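Local coordinates for protein glycoside Hydrolase Family 43_12 (Metagenome, PDB 7JVH) that probably hydrolyses glycosidic bonds in plant cell-wall polysaccharides such as xylan or arabinan-containing chains, as a family 43 glycoside hydrolase from a gut metagenome, at residues A[33-38]-A[559-564]; A[380-385]-A[437-442]. All coordinates share one frame; numbering follows the deposited sequence.

Interaction 1. Residues A[33-38]-A[559-564]; sequences FTYTGE and ALVGMG
Two facing sheets of the concanavalin A-like beta-sandwich meet where F33 and Y35, on strand 28-37, pack against V561, G562 and M563 on strand 560-566. The short segments run nearly antiparallel (168°) with their axes 8.9 Å apart at closest approach, a spacing that belongs to packed sheets and not to paired strands, and the gap is filled mainly by side chains. F33 carries most of the contact. Its CG stands anti to the backbone N (chi1 -165°), which sends the ring across to the other sheet, where CZ lies 3.9 Å from V561 CG1, with that methyl at the ring edge. Farther along, the same ring meets the backbone of the other strand, F33 CE2 lying 4.0 Å from G562 CA. M563, a selenomethionine, closes the other end: its chain bends at chi2 and chi3, and M563 CE sits 3.7 Å from F33 CB. The selenium makes an oblique Met-aromatic contact, with M563 SE 5.1 Å from the centroid of the F33 ring. Y35 adds a lighter touch, CD1 reaching V561 CG1 at 4.2 Å, while its hydroxyl is hydrogen-bonded to ND1 of H440 and to the backbone N of Q439. W397 meets F33 edge-to-face, and the M563 side chain also touches L416 and M418. Such interleaving of aromatic and aliphatic side chains between two antiparallel sheets is the hallmark of a beta-sandwich core.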
ATOM      1  N   PHE A  33      14.970 -15.435   3.098  1.00 52.17           N
ATOM      2  CA  PHE A  33      13.627 -15.377   2.549  1.00 46.83           C
ATOM      3  C   PHE A  33      13.725 -15.204   1.032  1.00 44.12           C
ATOM      4  O   PHE A  33      14.470 -14.352   0.557  1.00 52.13           O
ATOM      5  CB  PHE A  33      12.789 -14.230   3.154  1.00 45.61           C
ATOM      6  CG  PHE A  33      11.324 -14.365   2.873  1.00 55.96           C
ATOM      7  CD1 PHE A  33      10.763 -13.854   1.718  1.00 54.13           C
ATOM      8  CD2 PHE A  33      10.502 -15.033   3.760  1.00 65.36           C
ATOM      9  CE1 PHE A  33       9.404 -13.993   1.457  1.00 55.33           C
ATOM     10  CE2 PHE A  33       9.128 -15.165   3.518  1.00 64.93           C
ATOM     11  CZ  PHE A  33       8.586 -14.649   2.357  1.00 59.83           C
ATOM     12  N   THR A  34      12.958 -16.008   0.294  1.00 40.08           N
ATOM     13  CA  THR A  34      12.883 -15.918  -1.158  1.00 51.34           C
ATOM     14  C   THR A  34      11.438 -15.749  -1.569  1.00 46.89           C
ATOM     15  O   THR A  34      10.581 -16.499  -1.112  1.00 44.54           O
ATOM     16  CB  THR A  34      13.484 -17.180  -1.869  1.00 55.01           C
ATOM     17  OG1 THR A  34      14.844 -17.348  -1.458  1.00 62.27           O
ATOM     18  CG2 THR A  34      13.443 -17.045  -3.362  1.00 49.94           C
ATOM     19  N   TYR A  35      11.186 -14.753  -2.424  1.00 36.00           N
ATOM     20  CA  TYR A  35       9.871 -14.487  -2.989  1.00 40.34           C
ATOM     21  C   TYR A  35       9.980 -14.460  -4.512  1.00 42.70           C
ATOM     22  O   TYR A  35      10.799 -13.711  -5.063  1.00 50.85           O
ATOM     23  CB  TYR A  35       9.318 -13.150  -2.468  1.00 34.97           C
ATOM     24  CG  TYR A  35       8.027 -12.705  -3.140  1.00 40.28           C
ATOM     25  CD1 TYR A  35       6.796 -13.201  -2.724  1.00 44.32           C
ATOM     26  CD2 TYR A  35       8.042 -11.791  -4.186  1.00 39.80           C
ATOM     27  CE1 TYR A  35       5.620 -12.808  -3.335  1.00 56.00           C
ATOM     28  CE2 TYR A  35       6.873 -11.385  -4.811  1.00 52.21           C
ATOM     29  CZ  TYR A  35       5.659 -11.882  -4.375  1.00 58.53           C
ATOM     30  OH  TYR A  35       4.491 -11.477  -4.993  1.00 54.11           O
ATOM     31  N   THR A  36       9.156 -15.284  -5.176  1.00 51.28           N
ATOM     32  CA  THR A  36       9.137 -15.415  -6.629  1.00 57.98           C
ATOM     33  C   THR A  36       7.730 -15.200  -7.165  1.00 56.61           C
ATOM     34  O   THR A  36       6.830 -15.983  -6.872  1.00 54.03           O
ATOM     35  CB  THR A  36       9.682 -16.809  -7.102  1.00 50.44           C
ATOM     36  OG1 THR A  36      11.059 -16.935  -6.738  1.00 49.60           O
ATOM     37  CG2 THR A  36       9.541 -16.981  -8.619  1.00 37.33           C
ATOM     38  N   GLY A  37       7.566 -14.137  -7.968  1.00 53.03           N
ATOM     39  CA  GLY A  37       6.316 -13.838  -8.655  1.00 35.36           C
ATOM     40  C   GLY A  37       6.254 -14.637  -9.942  1.00 50.73           C
ATOM     41  O   GLY A  37       7.276 -14.816 -10.607  1.00 56.68           O
ATOM     42  N   GLU A  38       5.057 -15.135 -10.276  1.00 46.69           N
ATOM     43  CA  GLU A  38       4.845 -16.089 -11.375  1.00 51.48           C
ATOM     44  C   GLU A  38       3.476 -15.849 -12.018  1.00 56.89           C
ATOM     45  O   GLU A  38       2.707 -16.791 -12.237  1.00 53.98           O
ATOM     46  CB  GLU A  38       4.897 -17.555 -10.882  1.00 50.53           C
ATOM     47  CG  GLU A  38       6.127 -17.972 -10.086  1.00 60.52           C
ATOM     48  CD  GLU A  38       5.865 -19.192  -9.185  1.00 65.10           C
ATOM     49  OE1 GLU A  38       4.913 -19.197  -8.381  1.00 57.34           O
ATOM     50  OE2 GLU A  38       6.638 -20.171  -9.253  1.00 73.67           O
ATOM     51  N   ALA A 559      -2.809  -8.875   0.871  1.00 45.70           N
ATOM     52  CA  ALA A 559      -2.177  -9.927   1.648  1.00 53.21           C
ATOM     53  C   ALA A 559      -0.677  -9.708   1.762  1.00 52.31           C
ATOM     54  O   ALA A 559      -0.073  -8.994   0.954  1.00 39.28           O
ATOM     55  CB  ALA A 559      -2.469 -11.298   1.040  1.00 43.23           C
ATOM     56  N   LEU A 560      -0.092 -10.346   2.781  1.00 50.15           N
ATOM     57  CA  LEU A 560       1.320 -10.256   3.101  1.00 43.74           C
ATOM     58  C   LEU A 560       1.852 -11.675   3.257  1.00 51.93           C
ATOM     59  O   LEU A 560       1.108 -12.589   3.576  1.00 54.65           O
ATOM     60  CB  LEU A 560       1.529  -9.487   4.407  1.00 43.06           C
ATOM     61  CG  LEU A 560       0.905  -8.084   4.472  1.00 51.56           C
ATOM     62  CD1 LEU A 560       0.870  -7.588   5.901  1.00 35.36           C
ATOM     63  CD2 LEU A 560       1.653  -7.090   3.588  1.00 47.02           C
ATOM     64  N   VAL A 561       3.158 -11.841   3.040  1.00 44.55           N
ATOM     65  CA  VAL A 561       3.848 -13.072   3.310  1.00 40.50           C
ATOM     66  C   VAL A 561       5.104 -12.708   4.081  1.00 46.71           C
ATOM     67  O   VAL A 561       5.758 -11.715   3.790  1.00 51.30           O
ATOM     68  CB  VAL A 561       4.165 -13.858   2.005  1.00 60.58           C
ATOM     69  CG1 VAL A 561       5.173 -13.123   1.136  1.00 54.31           C
ATOM     70  CG2 VAL A 561       4.658 -15.266   2.326  1.00 48.42           C
ATOM     71  N   GLY A 562       5.429 -13.505   5.097  1.00 50.13           N
ATOM     72  CA  GLY A 562       6.581 -13.227   5.916  1.00 57.74           C
ATOM     73  C   GLY A 562       6.902 -14.321   6.925  1.00 46.85           C
ATOM     74  O   GLY A 562       6.291 -15.384   6.914  1.00 48.12           O
HETATM   75  N   MSE A 563       7.870 -14.020   7.792  1.00 46.54           N
HETATM   76  CA  MSE A 563       8.270 -14.923   8.848  1.00 59.10           C
HETATM   77  C   MSE A 563       7.929 -14.277  10.192  1.00 70.65           C
HETATM   78  O   MSE A 563       7.923 -13.060  10.328  1.00 60.37           O
HETATM   79  CB  MSE A 563       9.749 -15.302   8.683  1.00 63.58           C
HETATM   80  CG  MSE A 563      10.734 -14.154   8.676  1.00 80.83           C
HETATM   81 SE   MSE A 563      12.082 -14.203   7.212  1.00 63.11          SE
HETATM   82  CE  MSE A 563      11.760 -12.498   6.316  1.00 61.45           C
ATOM     83  N   GLY A 564       7.617 -15.112  11.192  1.00 63.68           N
ATOM     84  CA  GLY A 564       7.274 -14.621  12.512  1.00 64.00           C
ATOM     85  C   GLY A 564       7.521 -15.614  13.616  1.00 58.66           C
ATOM     86  O   GLY A 564       7.776 -16.777  13.357  1.00 61.06           O
TER

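Interaction 2. Residues A[380-385]-A[437-442]; sequences GNFTYS and RQQHIK
H440 reaches G380 through a single, nearly straight hydrogen bond: its NE2 donates to G380 O at 3.0 Å, with an N-H...O angle of 171°. The acceptor lies in the imidazole plane, whereas the donor is somewhat tilted from the carbonyl plane of G380. The same carbonyl oxygen also accepts from Q58 NE2. With Y35 as the second grip on the imidazole, at ND1, both ring nitrogens are engaged and the rotation of the ring is fixed. The connection ties the loop between strands 433-437 and 442-451 of the concanavalin A-like sandwich to the chain just ahead of strand 383-386, where G380 has a positive phi. H440 also turns its edge toward the face of F382 in an offset edge-to-face pair, the planes at 62° and the centroids 5.3 Å apart. The closest atoms of the two rings are H440 CE1 and F382 CE2, at 3.6 Å. F382 is brought there by a chi1 of 62°, which holds CG between the backbone N and the carbonyl carbon. Two side-chain oxygens pack against ring carbons. Q439 OE1 lies in the plane of the F382 ring at its edge, 3.4 Å from F382 CZ, the amide standing steeply to the ring and finding its main polar partner in Q58. N381 OD1 approaches H440 CD2 obliquely at 3.5 Å, while N381 ND2 is hydrogen-bonded to D39 O.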
ATOM      1  N   GLY A 380       7.203  -6.926 -13.269  1.00 45.83           N
ATOM      2  CA  GLY A 380       7.011  -8.189 -13.964  1.00 46.80           C
ATOM      3  C   GLY A 380       7.120  -9.373 -13.002  1.00 46.17           C
ATOM      4  O   GLY A 380       6.722  -9.281 -11.847  1.00 47.99           O
ATOM      5  N   ASN A 381       7.649 -10.486 -13.508  1.00 50.04           N
ATOM      6  CA  ASN A 381       7.948 -11.675 -12.729  1.00 47.46           C
ATOM      7  C   ASN A 381       9.433 -11.683 -12.409  1.00 51.75           C
ATOM      8  O   ASN A 381      10.268 -11.446 -13.268  1.00 50.20           O
ATOM      9  CB  ASN A 381       7.544 -12.937 -13.479  1.00 37.62           C
ATOM     10  CG  ASN A 381       6.055 -13.152 -13.479  1.00 45.33           C
ATOM     11  OD1 ASN A 381       5.359 -12.667 -12.594  1.00 45.25           O
ATOM     12  ND2 ASN A 381       5.547 -13.871 -14.458  1.00 39.20           N
ATOM     13  N   PHE A 382       9.746 -11.939 -11.134  1.00 55.03           N
ATOM     14  CA  PHE A 382      11.083 -11.808 -10.600  1.00 50.38           C
ATOM     15  C   PHE A 382      11.201 -12.623  -9.318  1.00 50.20           C
ATOM     16  O   PHE A 382      10.217 -13.165  -8.821  1.00 58.25           O
ATOM     17  CB  PHE A 382      11.412 -10.347 -10.343  1.00 38.00           C
ATOM     18  CG  PHE A 382      10.519  -9.695  -9.320  1.00 53.18           C
ATOM     19  CD1 PHE A 382      10.819  -9.737  -7.975  1.00 49.32           C
ATOM     20  CD2 PHE A 382       9.369  -9.025  -9.720  1.00 56.42           C
ATOM     21  CE1 PHE A 382       9.997  -9.128  -7.054  1.00 54.22           C
ATOM     22  CE2 PHE A 382       8.552  -8.410  -8.803  1.00 47.01           C
ATOM     23  CZ  PHE A 382       8.859  -8.463  -7.463  1.00 49.61           C
ATOM     24  N   THR A 383      12.427 -12.707  -8.802  1.00 54.91           N
ATOM     25  CA  THR A 383      12.738 -13.388  -7.567  1.00 52.63           C
ATOM     26  C   THR A 383      13.533 -12.437  -6.699  1.00 61.69           C
ATOM     27  O   THR A 383      14.517 -11.844  -7.161  1.00 57.69           O
ATOM     28  CB  THR A 383      13.533 -14.680  -7.805  1.00 45.22           C
ATOM     29  OG1 THR A 383      12.642 -15.672  -8.316  1.00 51.82           O
ATOM     30  CG2 THR A 383      14.159 -15.200  -6.530  1.00 44.99           C
ATOM     31  N   TYR A 384      13.078 -12.290  -5.440  1.00 53.84           N
ATOM     32  CA  TYR A 384      13.776 -11.534  -4.418  1.00 47.31           C
ATOM     33  C   TYR A 384      14.213 -12.514  -3.332  1.00 54.64           C
ATOM     34  O   TYR A 384      13.379 -13.081  -2.623  1.00 56.42           O
ATOM     35  CB  TYR A 384      12.872 -10.450  -3.852  1.00 46.29           C
ATOM     36  CG  TYR A 384      13.422  -9.715  -2.643  1.00 51.38           C
ATOM     37  CD1 TYR A 384      14.756  -9.344  -2.580  1.00 53.09           C
ATOM     38  CD2 TYR A 384      12.589  -9.364  -1.567  1.00 52.08           C
ATOM     39  CE1 TYR A 384      15.264  -8.676  -1.488  1.00 55.78           C
ATOM     40  CE2 TYR A 384      13.098  -8.675  -0.468  1.00 47.08           C
ATOM     41  CZ  TYR A 384      14.432  -8.337  -0.433  1.00 51.27           C
ATOM     42  OH  TYR A 384      14.970  -7.662   0.637  1.00 47.59           O
ATOM     43  N   SER A 385      15.531 -12.727  -3.246  1.00 48.71           N
ATOM     44  CA  SER A 385      16.155 -13.538  -2.226  1.00 58.95           C
ATOM     45  C   SER A 385      16.917 -12.600  -1.310  1.00 61.72           C
ATOM     46  O   SER A 385      17.802 -11.865  -1.755  1.00 67.82           O
ATOM     47  CB  SER A 385      17.114 -14.572  -2.817  1.00 52.04           C
ATOM     48  OG  SER A 385      17.723 -15.331  -1.793  1.00 40.13           O
ATOM     49  N   ARG A 437       4.843  -7.653   0.982  1.00 43.59           N
ATOM     50  CA  ARG A 437       3.571  -7.573   0.293  1.00 42.54           C
ATOM     51  C   ARG A 437       3.460  -8.670  -0.749  1.00 45.06           C
ATOM     52  O   ARG A 437       4.446  -9.015  -1.407  1.00 46.91           O
ATOM     53  CB  ARG A 437       3.434  -6.210  -0.389  1.00 44.26           C
ATOM     54  CG  ARG A 437       3.301  -5.039   0.571  1.00 48.18           C
ATOM     55  CD  ARG A 437       3.559  -3.756  -0.177  1.00 53.13           C
ATOM     56  NE  ARG A 437       3.404  -2.519   0.583  1.00 51.58           N
ATOM     57  CZ  ARG A 437       4.287  -2.059   1.469  1.00 56.96           C
ATOM     58  NH1 ARG A 437       5.386  -2.738   1.789  1.00 52.76           N
ATOM     59  NH2 ARG A 437       4.076  -0.902   2.067  1.00 59.55           N
ATOM     60  N   GLN A 438       2.257  -9.239  -0.880  1.00 48.39           N
ATOM     61  CA  GLN A 438       1.936 -10.144  -1.976  1.00 46.34           C
ATOM     62  C   GLN A 438       1.801  -9.273  -3.226  1.00 52.03           C
ATOM     63  O   GLN A 438       0.823  -8.518  -3.377  1.00 45.23           O
ATOM     64  CB  GLN A 438       0.660 -10.928  -1.710  1.00 34.93           C
ATOM     65  CG  GLN A 438       0.252 -11.838  -2.848  1.00 38.78           C
ATOM     66  CD  GLN A 438      -0.753 -12.922  -2.452  1.00 40.15           C
ATOM     67  OE1 GLN A 438      -1.077 -13.084  -1.284  1.00 40.49           O
ATOM     68  NE2 GLN A 438      -1.225 -13.681  -3.435  1.00 35.12           N
ATOM     69  N   GLN A 439       2.795  -9.380  -4.121  1.00 44.50           N
ATOM     70  CA  GLN A 439       2.869  -8.546  -5.316  1.00 38.81           C
ATOM     71  C   GLN A 439       2.266  -9.197  -6.548  1.00 41.57           C
ATOM     72  O   GLN A 439       2.156  -8.558  -7.589  1.00 56.06           O
ATOM     73  CB  GLN A 439       4.314  -8.127  -5.580  1.00 46.16           C
ATOM     74  CG  GLN A 439       4.816  -7.120  -4.557  1.00 39.83           C
ATOM     75  CD  GLN A 439       6.208  -6.627  -4.869  1.00 45.71           C
ATOM     76  OE1 GLN A 439       7.174  -7.358  -4.732  1.00 57.68           O
ATOM     77  NE2 GLN A 439       6.319  -5.375  -5.262  1.00 52.55           N
ATOM     78  N   HIS A 440       1.844 -10.456  -6.413  1.00 45.30           N
ATOM     79  CA  HIS A 440       1.345 -11.265  -7.519  1.00 45.57           C
ATOM     80  C   HIS A 440       0.200 -12.147  -7.057  1.00 58.34           C
ATOM     81  O   HIS A 440       0.124 -12.519  -5.862  1.00 59.92           O
ATOM     82  CB  HIS A 440       2.459 -12.196  -8.038  1.00 45.61           C
ATOM     83  CG  HIS A 440       3.687 -11.472  -8.473  1.00 41.58           C
ATOM     84  ND1 HIS A 440       4.633 -11.028  -7.579  1.00 47.90           N
ATOM     85  CD2 HIS A 440       4.125 -11.111  -9.703  1.00 41.26           C
ATOM     86  CE1 HIS A 440       5.601 -10.419  -8.244  1.00 41.70           C
ATOM     87  NE2 HIS A 440       5.320 -10.465  -9.533  1.00 38.68           N
ATOM     88  N   ILE A 441      -0.652 -12.525  -8.019  1.00 53.64           N
ATOM     89  CA  ILE A 441      -1.733 -13.477  -7.764  1.00 57.91           C
ATOM     90  C   ILE A 441      -1.128 -14.871  -7.598  1.00 58.31           C
ATOM     91  O   ILE A 441      -1.518 -15.627  -6.708  1.00 55.41           O
ATOM     92  CB  ILE A 441      -2.761 -13.493  -8.911  1.00 55.62           C
ATOM     93  CG1 ILE A 441      -3.294 -12.086  -9.182  1.00 46.99           C
ATOM     94  CG2 ILE A 441      -3.928 -14.399  -8.545  1.00 59.76           C
ATOM     95  CD1 ILE A 441      -4.167 -12.004 -10.411  1.00 42.16           C
ATOM     96  N   LYS A 442      -0.176 -15.194  -8.477  1.00 55.72           N
ATOM     97  CA  LYS A 442       0.555 -16.460  -8.431  1.00 50.97           C
ATOM     98  C   LYS A 442       1.971 -16.226  -7.930  1.00 56.72           C
ATOM     99  O   LYS A 442       2.733 -15.513  -8.557  1.00 66.66           O
ATOM    100  CB  LYS A 442       0.621 -17.091  -9.809  1.00 43.09           C
ATOM    101  CG  LYS A 442      -0.654 -17.779 -10.244  1.00 42.23           C
ATOM    102  CD  LYS A 442      -0.494 -18.334 -11.653  1.00 38.82           C
ATOM    103  CE  LYS A 442      -1.747 -19.088 -12.066  1.00 54.73           C
ATOM    104  NZ  LYS A 442      -1.602 -19.616 -13.464  1.00 68.38           N
TER

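In the fold
Y35 joins the two contacts: in interaction 1 its ring touches V561, and its hydroxyl oxygen OH lies 2.6 Å from ND1 of H440, the histidine at the centre of interaction 2, a probable hydrogen bond. A second probable one links T36 OG1 to T383 OG1, also at 2.6 Å. Strands 28-37 and 383-386 are antiparallel neighbours in one sheet, and the centres of the contacts are about 8 Å apart. Both contacts are buried, but interaction 1 is apolar and interaction 2 more polar. Beside the latter, R437 NE is hydrogen-bonded to C60 O and the backbone oxygen of Q439 to R323 NH2, residues of the glycoside hydrolase family 43 sequence range.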